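Side-chain contacts in peroxisomal catalase A (Saccharomyces cerevisiae, PDB 1A4E), which breaks down hydrogen peroxide to water and oxygen with the help of heme, probably protecting the cell from the peroxide made by peroxisomal oxidases: residues 143-146 / 147-151; 243-246 / 247-251; 366-369 / 370-373. All coordinates share one frame; numbering follows the deposited sequence.

Contact 1 (143-146 / 147-151); sequences PHFI and HTQKR
Phe145 carries CG opposite its backbone nitrogen (chi1 169°), and Gln149, one turn further along helix 141-149, folds at its second torsion (chi2 -63°), which lays its arm over the phenyl ring. This is an i to i+4 contact on an alpha-helix running past the distal side of the heme pocket. Gln149 CG makes a CH-pi contact 3.8 Å from the centroid of the Phe145 ring, over the face but shifted toward the rim. Beyond it the amide continues across the ring with the two planes 24° apart, and Gln149 OE1 comes to 3.4 Å from Phe145 CE1. Phe135 meets the Phe145 ring, and Phe163 of helix 160-168 touches Gln149.

The carbonyl of Phe145 is gripped twice: by Gln149 N at 3.1 Å, lying in the carbonyl plane, and by Thr148 OG1 at 2.6 Å, tilted out of it. The buried hydroxyl is thus satisfied within its own helix. Pro143 O, which accepts from His147 N, also sits over one face of the imidazole, 2.9 Å from His147 CG, and is not hydrogen-bonded to the ring. The imidazole nitrogens reach other chains instead, ND1 to Thr387 O of the third subunit and NE2 to Glu48 of the second. Since both face acceptors, the ring may well carry two protons and a positive charge.

Ile146 turns to the pocket, its side chain about 5 Å from the bound azide and about 7 Å from that of the active-site residue His56. Its CG2 methyl also meets the aliphatic part of Lys150, 3.9 Å from Lys150 CE.

Contact 2 (243-246 / 247-251); sequences YCQQ and DLFEA
Gln246 and Glu250 form an i to i+4 side-chain pair in the middle of helix 243-253, a partly buried segment that follows helix 230-239 and precedes strand 259-267 in the chain and packs against a second subunit. They lie side by side and point the same way, with Glu250 OE2 3.7 Å from Gln246 CG and the carboxylate plane almost perpendicular to the amide. Gln246 CG stands opposite its own backbone nitrogen (chi1 -175°), and from there the chain runs out extended beside the equally straight Glu250. Beneath them Glu250 N donates to Gln246 O at 3.0 Å, a nearly straight bond (168°).

One residue earlier on each side, Gln245 crosses Phe249, with NE2 4.0 Å from Phe249 CB; its OE1 is bonded to Ser60. Thr155 of the second subunit packs on both residues.

On another flank a water bridges one turn of the helix, from residue i to i+3, donating to Cys244 O at 2.8 Å and to Asp247 OD2 at 2.8 Å. The other carboxylate oxygen, OD1, makes a salt bridge with Arg193 from a neighbouring loop. With a cationic partner on one oxygen and a donated water hydrogen on the other, the Asp247 carboxylate is probably ionised, its charge balanced from outside the helix.

Contact 3 (366-369 / 370-373); sequences FFNP and AIRD
Ile371, Pro369 and Asn368 carry this tight local turn in the long loop between helix 332-348 and strand 411-418, where the chain from Asn368 to Ile371 bends as a type I beta turn. Asn368 sends CG to the far side from its backbone nitrogen (chi1 -168°), and OD1 then points back into the bend and accepts from Ala370 N at 3.1 Å; the donor lies in the plane of the amide carbonyl, on a lone pair. The backbone bond that closes the turn, Ile371 N to Asn368 O at 3.3 Å, is weak. Asn368 ND2 is used elsewhere, on Thr9 O of the fourth subunit.

Ile371 spreads its two branches. Its CD1 lies across the Asn368 amide, 3.7 Å from ND2. Ile371 CG2 approaches Phe366 CZ at 3.6 Å. Ile371 CB lies in plane with that ring at its edge. His354 meets the same ring edge-to-face.

Pro369 turns its carbonyl to Arg372, which curls round it through bends at chi2 and chi3. CG of Arg372 passes 3.2 Å from Pro369 O, and the guanidinium returns to bond the same oxygen through NH1 at 3.0 Å, straight (163°) and within the guanidinium plane. Arg372 NH2 is held by Glu385 O.

Ala370 N bonding Asn368 OD1, residue i+2 to residue i, makes an Asx turn, here superposed on the type I beta turn.

Contacts 1, 2 and 3 follow one another along the chain, all within its catalase portion, and none touches another inside one subunit. Contact 1 is on helix 141-149 and contact 2 on helix 243-253, their centres 28 Å apart. Contact 3 lies in the long loop region between helix 332-348 and strand 411-418, with its centre 37 Å from that of contact 1 and 39 Å from that of contact 2. The tetramer brings distant parts together: His144 of contact 1 packs on Ala370 of the third subunit, a contact 3 residue, and contacts 1 and 2 both face the second subunit. Contact 1 alone borders the azide pocket; all three help form subunit interfaces.

Contact 1 (143-146 / 147-151)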
ATOM      1  N   PRO B 143      -1.185 -23.178  -2.443  1.00 26.55           N
ATOM      2  CA  PRO B 143      -2.297 -22.347  -1.970  1.00 25.89           C
ATOM      3  C   PRO B 143      -3.458 -23.175  -1.422  1.00 27.51           C
ATOM      4  O   PRO B 143      -4.004 -22.861  -0.368  1.00 29.58           O
ATOM      5  CB  PRO B 143      -2.689 -21.515  -3.172  1.00 23.26           C
ATOM      6  CG  PRO B 143      -1.391 -21.398  -3.926  1.00 23.69           C
ATOM      7  CD  PRO B 143      -0.845 -22.815  -3.819  1.00 24.30           C
ATOM      8  N   HIS B 144      -3.762 -24.284  -2.117  1.00 26.90           N
ATOM      9  CA  HIS B 144      -4.835 -25.205  -1.760  1.00 24.23           C
ATOM     10  C   HIS B 144      -4.584 -25.876  -0.427  1.00 24.54           C
ATOM     11  O   HIS B 144      -5.473 -25.930   0.423  1.00 28.75           O
ATOM     12  CB  HIS B 144      -4.974 -26.293  -2.802  1.00 23.91           C
ATOM     13  CG  HIS B 144      -5.406 -25.817  -4.172  1.00 25.87           C
ATOM     14  ND1 HIS B 144      -6.584 -26.002  -4.752  1.00 30.89           N
ATOM     15  CD2 HIS B 144      -4.609 -25.127  -5.047  1.00 26.21           C
ATOM     16  CE1 HIS B 144      -6.541 -25.459  -5.944  1.00 29.83           C
ATOM     17  NE2 HIS B 144      -5.346 -24.937  -6.108  1.00 30.66           N
ATOM     18  N   PHE B 145      -3.353 -26.364  -0.246  1.00 23.54           N
ATOM     19  CA  PHE B 145      -2.966 -27.041   0.973  1.00 24.58           C
ATOM     20  C   PHE B 145      -2.987 -26.106   2.181  1.00 27.00           C
ATOM     21  O   PHE B 145      -3.548 -26.473   3.212  1.00 28.53           O
ATOM     22  CB  PHE B 145      -1.569 -27.650   0.772  1.00 20.93           C
ATOM     23  CG  PHE B 145      -0.966 -28.138   2.083  1.00 22.73           C
ATOM     24  CD1 PHE B 145      -1.537 -29.222   2.760  1.00 22.11           C
ATOM     25  CD2 PHE B 145       0.104 -27.434   2.648  1.00 22.00           C
ATOM     26  CE1 PHE B 145      -1.041 -29.587   4.011  1.00 23.01           C
ATOM     27  CE2 PHE B 145       0.590 -27.807   3.899  1.00 19.40           C
ATOM     28  CZ  PHE B 145       0.017 -28.876   4.577  1.00 20.57           C
ATOM     29  N   ILE B 146      -2.385 -24.909   2.107  1.00 27.99           N
ATOM     30  CA  ILE B 146      -2.368 -23.991   3.239  1.00 26.11           C
ATOM     31  C   ILE B 146      -3.770 -23.509   3.579  1.00 24.84           C
ATOM     32  O   ILE B 146      -4.063 -23.313   4.759  1.00 29.19           O
ATOM     33  CB  ILE B 146      -1.414 -22.801   2.914  1.00 28.58           C
ATOM     34  CG1 ILE B 146       0.010 -23.335   2.824  1.00 26.83           C
ATOM     35  CG2 ILE B 146      -1.460 -21.721   3.999  1.00 24.41           C
ATOM     36  CD1 ILE B 146       0.589 -23.932   4.137  1.00 27.06           C
ATOM     37  N   HIS B 147      -4.660 -23.362   2.586  1.00 21.34           N
ATOM     38  CA  HIS B 147      -6.045 -23.005   2.849  1.00 21.92           C
ATOM     39  C   HIS B 147      -6.722 -24.055   3.723  1.00 24.79           C
ATOM     40  O   HIS B 147      -7.444 -23.701   4.660  1.00 27.56           O
ATOM     41  CB  HIS B 147      -6.820 -22.874   1.540  1.00 22.27           C
ATOM     42  CG  HIS B 147      -6.477 -21.655   0.691  1.00 24.91           C
ATOM     43  ND1 HIS B 147      -6.758 -21.410  -0.589  1.00 25.23           N
ATOM     44  CD2 HIS B 147      -5.763 -20.578   1.145  1.00 24.90           C
ATOM     45  CE1 HIS B 147      -6.252 -20.254  -0.924  1.00 20.56           C
ATOM     46  NE2 HIS B 147      -5.653 -19.769   0.132  1.00 25.46           N
ATOM     47  N   THR B 148      -6.460 -25.353   3.461  1.00 26.25           N
ATOM     48  CA  THR B 148      -7.060 -26.427   4.253  1.00 25.14           C
ATOM     49  C   THR B 148      -6.445 -26.571   5.641  1.00 25.82           C
ATOM     50  O   THR B 148      -7.083 -27.116   6.538  1.00 29.77           O
ATOM     51  CB  THR B 148      -6.959 -27.786   3.509  1.00 24.65           C
ATOM     52  OG1 THR B 148      -5.593 -28.119   3.337  1.00 21.83           O
ATOM     53  CG2 THR B 148      -7.660 -27.722   2.173  1.00 18.19           C
ATOM     54  N   GLN B 149      -5.213 -26.079   5.828  1.00 25.43           N
ATOM     55  CA  GLN B 149      -4.549 -26.049   7.124  1.00 25.46           C
ATOM     56  C   GLN B 149      -5.037 -24.922   8.028  1.00 26.43           C
ATOM     57  O   GLN B 149      -4.834 -24.949   9.242  1.00 27.12           O
ATOM     58  CB  GLN B 149      -3.044 -25.875   6.953  1.00 23.68           C
ATOM     59  CG  GLN B 149      -2.343 -27.072   6.355  1.00 25.64           C
ATOM     60  CD  GLN B 149      -2.426 -28.331   7.206  1.00 30.11           C
ATOM     61  OE1 GLN B 149      -2.947 -29.357   6.781  1.00 31.24           O
ATOM     62  NE2 GLN B 149      -1.923 -28.299   8.439  1.00 29.38           N
ATOM     63  N   LYS B 150      -5.671 -23.912   7.430  1.00 26.78           N
ATOM     64  CA  LYS B 150      -6.125 -22.753   8.161  1.00 27.85           C
ATOM     65  C   LYS B 150      -7.599 -22.803   8.557  1.00 28.89           C
ATOM     66  O   LYS B 150      -8.047 -23.800   9.129  1.00 31.46           O
ATOM     67  CB  LYS B 150      -5.789 -21.534   7.298  1.00 28.73           C
ATOM     68  CG  LYS B 150      -4.324 -21.132   7.402  1.00 29.73           C
ATOM     69  CD  LYS B 150      -4.065 -19.997   6.432  1.00 34.73           C
ATOM     70  CE  LYS B 150      -2.756 -19.312   6.735  1.00 38.00           C
ATOM     71  NZ  LYS B 150      -2.883 -18.450   7.897  1.00 46.89           N
ATOM     72  N   ARG B 151      -8.402 -21.771   8.288  1.00 28.16           N
ATOM     73  CA  ARG B 151      -9.778 -21.731   8.735  1.00 28.22           C
ATOM     74  C   ARG B 151     -10.749 -21.896   7.584  1.00 28.18           C
ATOM     75  O   ARG B 151     -10.441 -21.613   6.432  1.00 29.07           O
ATOM     76  CB  ARG B 151     -10.009 -20.402   9.443  1.00 28.64           C
ATOM     77  CG  ARG B 151      -9.108 -20.189  10.651  1.00 26.50           C
ATOM     78  CD  ARG B 151      -9.186 -18.724  11.040  1.00 30.95           C
ATOM     79  NE  ARG B 151      -8.316 -18.386  12.155  1.00 31.33           N
ATOM     80  CZ  ARG B 151      -8.698 -18.524  13.428  1.00 32.09           C
ATOM     81  NH1 ARG B 151      -9.904 -18.989  13.752  1.00 27.61           N
ATOM     82  NH2 ARG B 151      -7.863 -18.169  14.398  1.00 32.04           N
TER

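Contact 2 (243-246 / 247-251)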
ATOM      1  N   TYR B 243       4.916 -19.846  25.255  1.00 30.38           N
ATOM      2  CA  TYR B 243       5.826 -20.742  25.943  1.00 31.92           C
ATOM      3  C   TYR B 243       7.200 -20.879  25.289  1.00 31.15           C
ATOM      4  O   TYR B 243       8.209 -20.694  25.969  1.00 30.95           O
ATOM      5  CB  TYR B 243       5.128 -22.094  26.046  1.00 34.19           C
ATOM      6  CG  TYR B 243       5.884 -23.122  26.870  1.00 37.41           C
ATOM      7  CD1 TYR B 243       5.890 -23.045  28.267  1.00 39.75           C
ATOM      8  CD2 TYR B 243       6.573 -24.148  26.219  1.00 39.52           C
ATOM      9  CE1 TYR B 243       6.593 -23.996  29.008  1.00 43.47           C
ATOM     10  CE2 TYR B 243       7.276 -25.096  26.956  1.00 44.32           C
ATOM     11  CZ  TYR B 243       7.282 -25.011  28.346  1.00 46.09           C
ATOM     12  OH  TYR B 243       7.974 -25.956  29.073  1.00 50.94           O
ATOM     13  N   CYS B 244       7.256 -21.180  23.984  1.00 29.60           N
ATOM     14  CA  CYS B 244       8.518 -21.344  23.279  1.00 28.91           C
ATOM     15  C   CYS B 244       9.253 -20.023  23.087  1.00 28.12           C
ATOM     16  O   CYS B 244      10.481 -20.003  23.126  1.00 28.03           O
ATOM     17  CB  CYS B 244       8.246 -22.009  21.934  1.00 29.94           C
ATOM     18  SG  CYS B 244       7.523 -23.665  22.086  1.00 32.69           S
ATOM     19  N   GLN B 245       8.541 -18.899  22.917  1.00 28.54           N
ATOM     20  CA  GLN B 245       9.147 -17.574  22.838  1.00 28.48           C
ATOM     21  C   GLN B 245       9.828 -17.235  24.163  1.00 27.11           C
ATOM     22  O   GLN B 245      10.964 -16.761  24.191  1.00 26.52           O
ATOM     23  CB  GLN B 245       8.056 -16.532  22.508  1.00 30.97           C
ATOM     24  CG  GLN B 245       8.394 -15.042  22.667  1.00 31.52           C
ATOM     25  CD  GLN B 245       9.632 -14.587  21.915  1.00 34.71           C
ATOM     26  OE1 GLN B 245       9.747 -14.769  20.709  1.00 37.19           O
ATOM     27  NE2 GLN B 245      10.605 -13.991  22.596  1.00 36.05           N
ATOM     28  N   GLN B 246       9.126 -17.509  25.261  1.00 26.11           N
ATOM     29  CA  GLN B 246       9.655 -17.292  26.589  1.00 29.01           C
ATOM     30  C   GLN B 246      10.860 -18.189  26.857  1.00 30.51           C
ATOM     31  O   GLN B 246      11.841 -17.748  27.453  1.00 33.34           O
ATOM     32  CB  GLN B 246       8.567 -17.576  27.587  1.00 27.51           C
ATOM     33  CG  GLN B 246       9.010 -17.243  28.985  1.00 28.24           C
ATOM     34  CD  GLN B 246       7.911 -17.329  30.016  1.00 31.51           C
ATOM     35  OE1 GLN B 246       8.196 -17.231  31.205  1.00 39.30           O
ATOM     36  NE2 GLN B 246       6.639 -17.483  29.658  1.00 32.40           N
ATOM     37  N   ASP B 247      10.791 -19.450  26.406  1.00 29.29           N
ATOM     38  CA  ASP B 247      11.876 -20.392  26.581  1.00 27.92           C
ATOM     39  C   ASP B 247      13.154 -19.938  25.872  1.00 28.91           C
ATOM     40  O   ASP B 247      14.234 -19.960  26.467  1.00 30.18           O
ATOM     41  CB  ASP B 247      11.429 -21.757  26.055  1.00 26.46           C
ATOM     42  CG  ASP B 247      12.550 -22.788  26.090  1.00 31.34           C
ATOM     43  OD1 ASP B 247      12.817 -23.365  27.143  1.00 32.65           O
ATOM     44  OD2 ASP B 247      13.182 -22.986  25.061  1.00 28.06           O
ATOM     45  N   LEU B 248      13.028 -19.528  24.601  1.00 27.43           N
ATOM     46  CA  LEU B 248      14.162 -19.079  23.822  1.00 25.38           C
ATOM     47  C   LEU B 248      14.760 -17.808  24.395  1.00 27.15           C
ATOM     48  O   LEU B 248      15.983 -17.731  24.554  1.00 28.93           O
ATOM     49  CB  LEU B 248      13.730 -18.843  22.379  1.00 21.13           C
ATOM     50  CG  LEU B 248      14.800 -18.411  21.375  1.00 22.84           C
ATOM     51  CD1 LEU B 248      15.916 -19.444  21.272  1.00 21.52           C
ATOM     52  CD2 LEU B 248      14.137 -18.226  20.030  1.00 21.05           C
ATOM     53  N   PHE B 249      13.896 -16.842  24.754  1.00 28.21           N
ATOM     54  CA  PHE B 249      14.348 -15.564  25.298  1.00 29.62           C
ATOM     55  C   PHE B 249      15.116 -15.752  26.598  1.00 29.29           C
ATOM     56  O   PHE B 249      16.220 -15.233  26.735  1.00 28.79           O
ATOM     57  CB  PHE B 249      13.163 -14.620  25.575  1.00 30.55           C
ATOM     58  CG  PHE B 249      13.644 -13.201  25.859  1.00 29.83           C
ATOM     59  CD1 PHE B 249      13.872 -12.334  24.784  1.00 29.14           C
ATOM     60  CD2 PHE B 249      13.907 -12.782  27.171  1.00 28.68           C
ATOM     61  CE1 PHE B 249      14.372 -11.053  25.020  1.00 29.00           C
ATOM     62  CE2 PHE B 249      14.408 -11.501  27.397  1.00 29.85           C
ATOM     63  CZ  PHE B 249      14.642 -10.639  26.322  1.00 30.03           C
ATOM     64  N   GLU B 250      14.540 -16.490  27.554  1.00 29.62           N
ATOM     65  CA  GLU B 250      15.191 -16.727  28.829  1.00 31.50           C
ATOM     66  C   GLU B 250      16.441 -17.584  28.741  1.00 31.81           C
ATOM     67  O   GLU B 250      17.382 -17.321  29.484  1.00 32.73           O
ATOM     68  CB  GLU B 250      14.220 -17.376  29.793  1.00 30.45           C
ATOM     69  CG  GLU B 250      13.216 -16.350  30.296  1.00 34.19           C
ATOM     70  CD  GLU B 250      12.096 -16.896  31.171  1.00 39.91           C
ATOM     71  OE1 GLU B 250      12.019 -18.108  31.387  1.00 43.38           O
ATOM     72  OE2 GLU B 250      11.279 -16.097  31.626  1.00 38.81           O
ATOM     73  N   ALA B 251      16.505 -18.577  27.839  1.00 31.03           N
ATOM     74  CA  ALA B 251      17.703 -19.391  27.694  1.00 29.34           C
ATOM     75  C   ALA B 251      18.902 -18.532  27.310  1.00 28.69           C
ATOM     76  O   ALA B 251      19.951 -18.604  27.950  1.00 27.73           O
ATOM     77  CB  ALA B 251      17.486 -20.442  26.618  1.00 30.23           C
TER
HETATM   78  O   HOH W   1      12.133 -22.152  22.583  1.00 23.84           O

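Contact 3 (366-369 / 370-373)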
ATOM      1  N   PHE B 366      24.722  -3.715  -0.903  1.00 30.82           N
ATOM      2  CA  PHE B 366      23.914  -3.624  -2.103  1.00 29.15           C
ATOM      3  C   PHE B 366      24.364  -2.443  -2.960  1.00 29.17           C
ATOM      4  O   PHE B 366      24.424  -1.303  -2.504  1.00 30.55           O
ATOM      5  CB  PHE B 366      22.447  -3.490  -1.669  1.00 25.94           C
ATOM      6  CG  PHE B 366      21.490  -2.845  -2.664  1.00 24.89           C
ATOM      7  CD1 PHE B 366      21.342  -3.346  -3.965  1.00 23.65           C
ATOM      8  CD2 PHE B 366      20.766  -1.717  -2.259  1.00 27.43           C
ATOM      9  CE1 PHE B 366      20.471  -2.716  -4.853  1.00 23.00           C
ATOM     10  CE2 PHE B 366      19.896  -1.093  -3.155  1.00 26.14           C
ATOM     11  CZ  PHE B 366      19.751  -1.593  -4.451  1.00 25.63           C
ATOM     12  N   PHE B 367      24.717  -2.733  -4.206  1.00 26.78           N
ATOM     13  CA  PHE B 367      25.046  -1.701  -5.158  1.00 25.43           C
ATOM     14  C   PHE B 367      24.626  -2.184  -6.525  1.00 26.05           C
ATOM     15  O   PHE B 367      25.148  -3.154  -7.057  1.00 28.73           O
ATOM     16  CB  PHE B 367      26.548  -1.384  -5.181  1.00 23.08           C
ATOM     17  CG  PHE B 367      26.916  -0.408  -6.298  1.00 27.49           C
ATOM     18  CD1 PHE B 367      26.238   0.820  -6.429  1.00 29.12           C
ATOM     19  CD2 PHE B 367      27.899  -0.761  -7.231  1.00 31.34           C
ATOM     20  CE1 PHE B 367      26.536   1.678  -7.492  1.00 28.61           C
ATOM     21  CE2 PHE B 367      28.196   0.104  -8.294  1.00 32.59           C
ATOM     22  CZ  PHE B 367      27.515   1.320  -8.422  1.00 32.56           C
ATOM     23  N   ASN B 368      23.660  -1.487  -7.096  1.00 26.21           N
ATOM     24  CA  ASN B 368      23.229  -1.796  -8.435  1.00 27.81           C
ATOM     25  C   ASN B 368      22.669  -0.507  -9.019  1.00 28.99           C
ATOM     26  O   ASN B 368      21.696   0.039  -8.494  1.00 31.43           O
ATOM     27  CB  ASN B 368      22.161  -2.885  -8.408  1.00 26.97           C
ATOM     28  CG  ASN B 368      21.901  -3.437  -9.798  1.00 29.30           C
ATOM     29  OD1 ASN B 368      21.672  -2.698 -10.756  1.00 27.48           O
ATOM     30  ND2 ASN B 368      21.944  -4.758  -9.938  1.00 29.53           N
ATOM     31  N   PRO B 369      23.242   0.004 -10.117  1.00 29.43           N
ATOM     32  CA  PRO B 369      22.853   1.259 -10.763  1.00 27.78           C
ATOM     33  C   PRO B 369      21.401   1.338 -11.201  1.00 25.47           C
ATOM     34  O   PRO B 369      20.805   2.409 -11.175  1.00 26.81           O
ATOM     35  CB  PRO B 369      23.794   1.397 -11.938  1.00 26.26           C
ATOM     36  CG  PRO B 369      24.984   0.612 -11.469  1.00 29.86           C
ATOM     37  CD  PRO B 369      24.354  -0.607 -10.838  1.00 28.63           C
ATOM     38  N   ALA B 370      20.828   0.196 -11.585  1.00 25.64           N
ATOM     39  CA  ALA B 370      19.479   0.151 -12.109  1.00 24.92           C
ATOM     40  C   ALA B 370      18.390  -0.245 -11.122  1.00 26.74           C
ATOM     41  O   ALA B 370      17.215  -0.260 -11.498  1.00 29.15           O
ATOM     42  CB  ALA B 370      19.463  -0.807 -13.284  1.00 21.51           C
ATOM     43  N   ILE B 371      18.726  -0.603  -9.874  1.00 25.77           N
ATOM     44  CA  ILE B 371      17.706  -0.886  -8.862  1.00 26.96           C
ATOM     45  C   ILE B 371      17.623   0.395  -8.033  1.00 27.68           C
ATOM     46  O   ILE B 371      18.411   0.641  -7.116  1.00 30.31           O
ATOM     47  CB  ILE B 371      18.142  -2.125  -8.020  1.00 26.32           C
ATOM     48  CG1 ILE B 371      18.178  -3.363  -8.924  1.00 24.74           C
ATOM     49  CG2 ILE B 371      17.176  -2.347  -6.856  1.00 23.49           C
ATOM     50  CD1 ILE B 371      18.641  -4.664  -8.232  1.00 23.74           C
ATOM     51  N   ARG B 372      16.680   1.260  -8.436  1.00 26.22           N
ATOM     52  CA  ARG B 372      16.517   2.591  -7.858  1.00 25.51           C
ATOM     53  C   ARG B 372      15.077   2.949  -7.520  1.00 25.77           C
ATOM     54  O   ARG B 372      14.123   2.275  -7.917  1.00 26.78           O
ATOM     55  CB  ARG B 372      17.023   3.677  -8.818  1.00 21.48           C
ATOM     56  CG  ARG B 372      18.413   3.487  -9.393  1.00 23.21           C
ATOM     57  CD  ARG B 372      19.503   3.574  -8.339  1.00 19.48           C
ATOM     58  NE  ARG B 372      19.883   4.947  -8.044  1.00 24.81           N
ATOM     59  CZ  ARG B 372      20.812   5.597  -8.761  1.00 24.61           C
ATOM     60  NH1 ARG B 372      21.439   5.033  -9.795  1.00 21.85           N
ATOM     61  NH2 ARG B 372      21.173   6.824  -8.398  1.00 22.84           N
ATOM     62  N   ASP B 373      14.956   4.053  -6.768  1.00 24.71           N
ATOM     63  CA  ASP B 373      13.695   4.681  -6.385  1.00 23.61           C
ATOM     64  C   ASP B 373      12.757   3.794  -5.574  1.00 23.56           C
ATOM     65  O   ASP B 373      13.231   2.984  -4.776  1.00 25.94           O
ATOM     66  CB  ASP B 373      13.000   5.195  -7.672  1.00 23.51           C
ATOM     67  CG  ASP B 373      13.781   6.174  -8.551  1.00 23.52           C
ATOM     68  OD1 ASP B 373      14.857   6.638  -8.174  1.00 22.72           O
ATOM     69  OD2 ASP B 373      13.304   6.475  -9.638  1.00 27.21           O
TER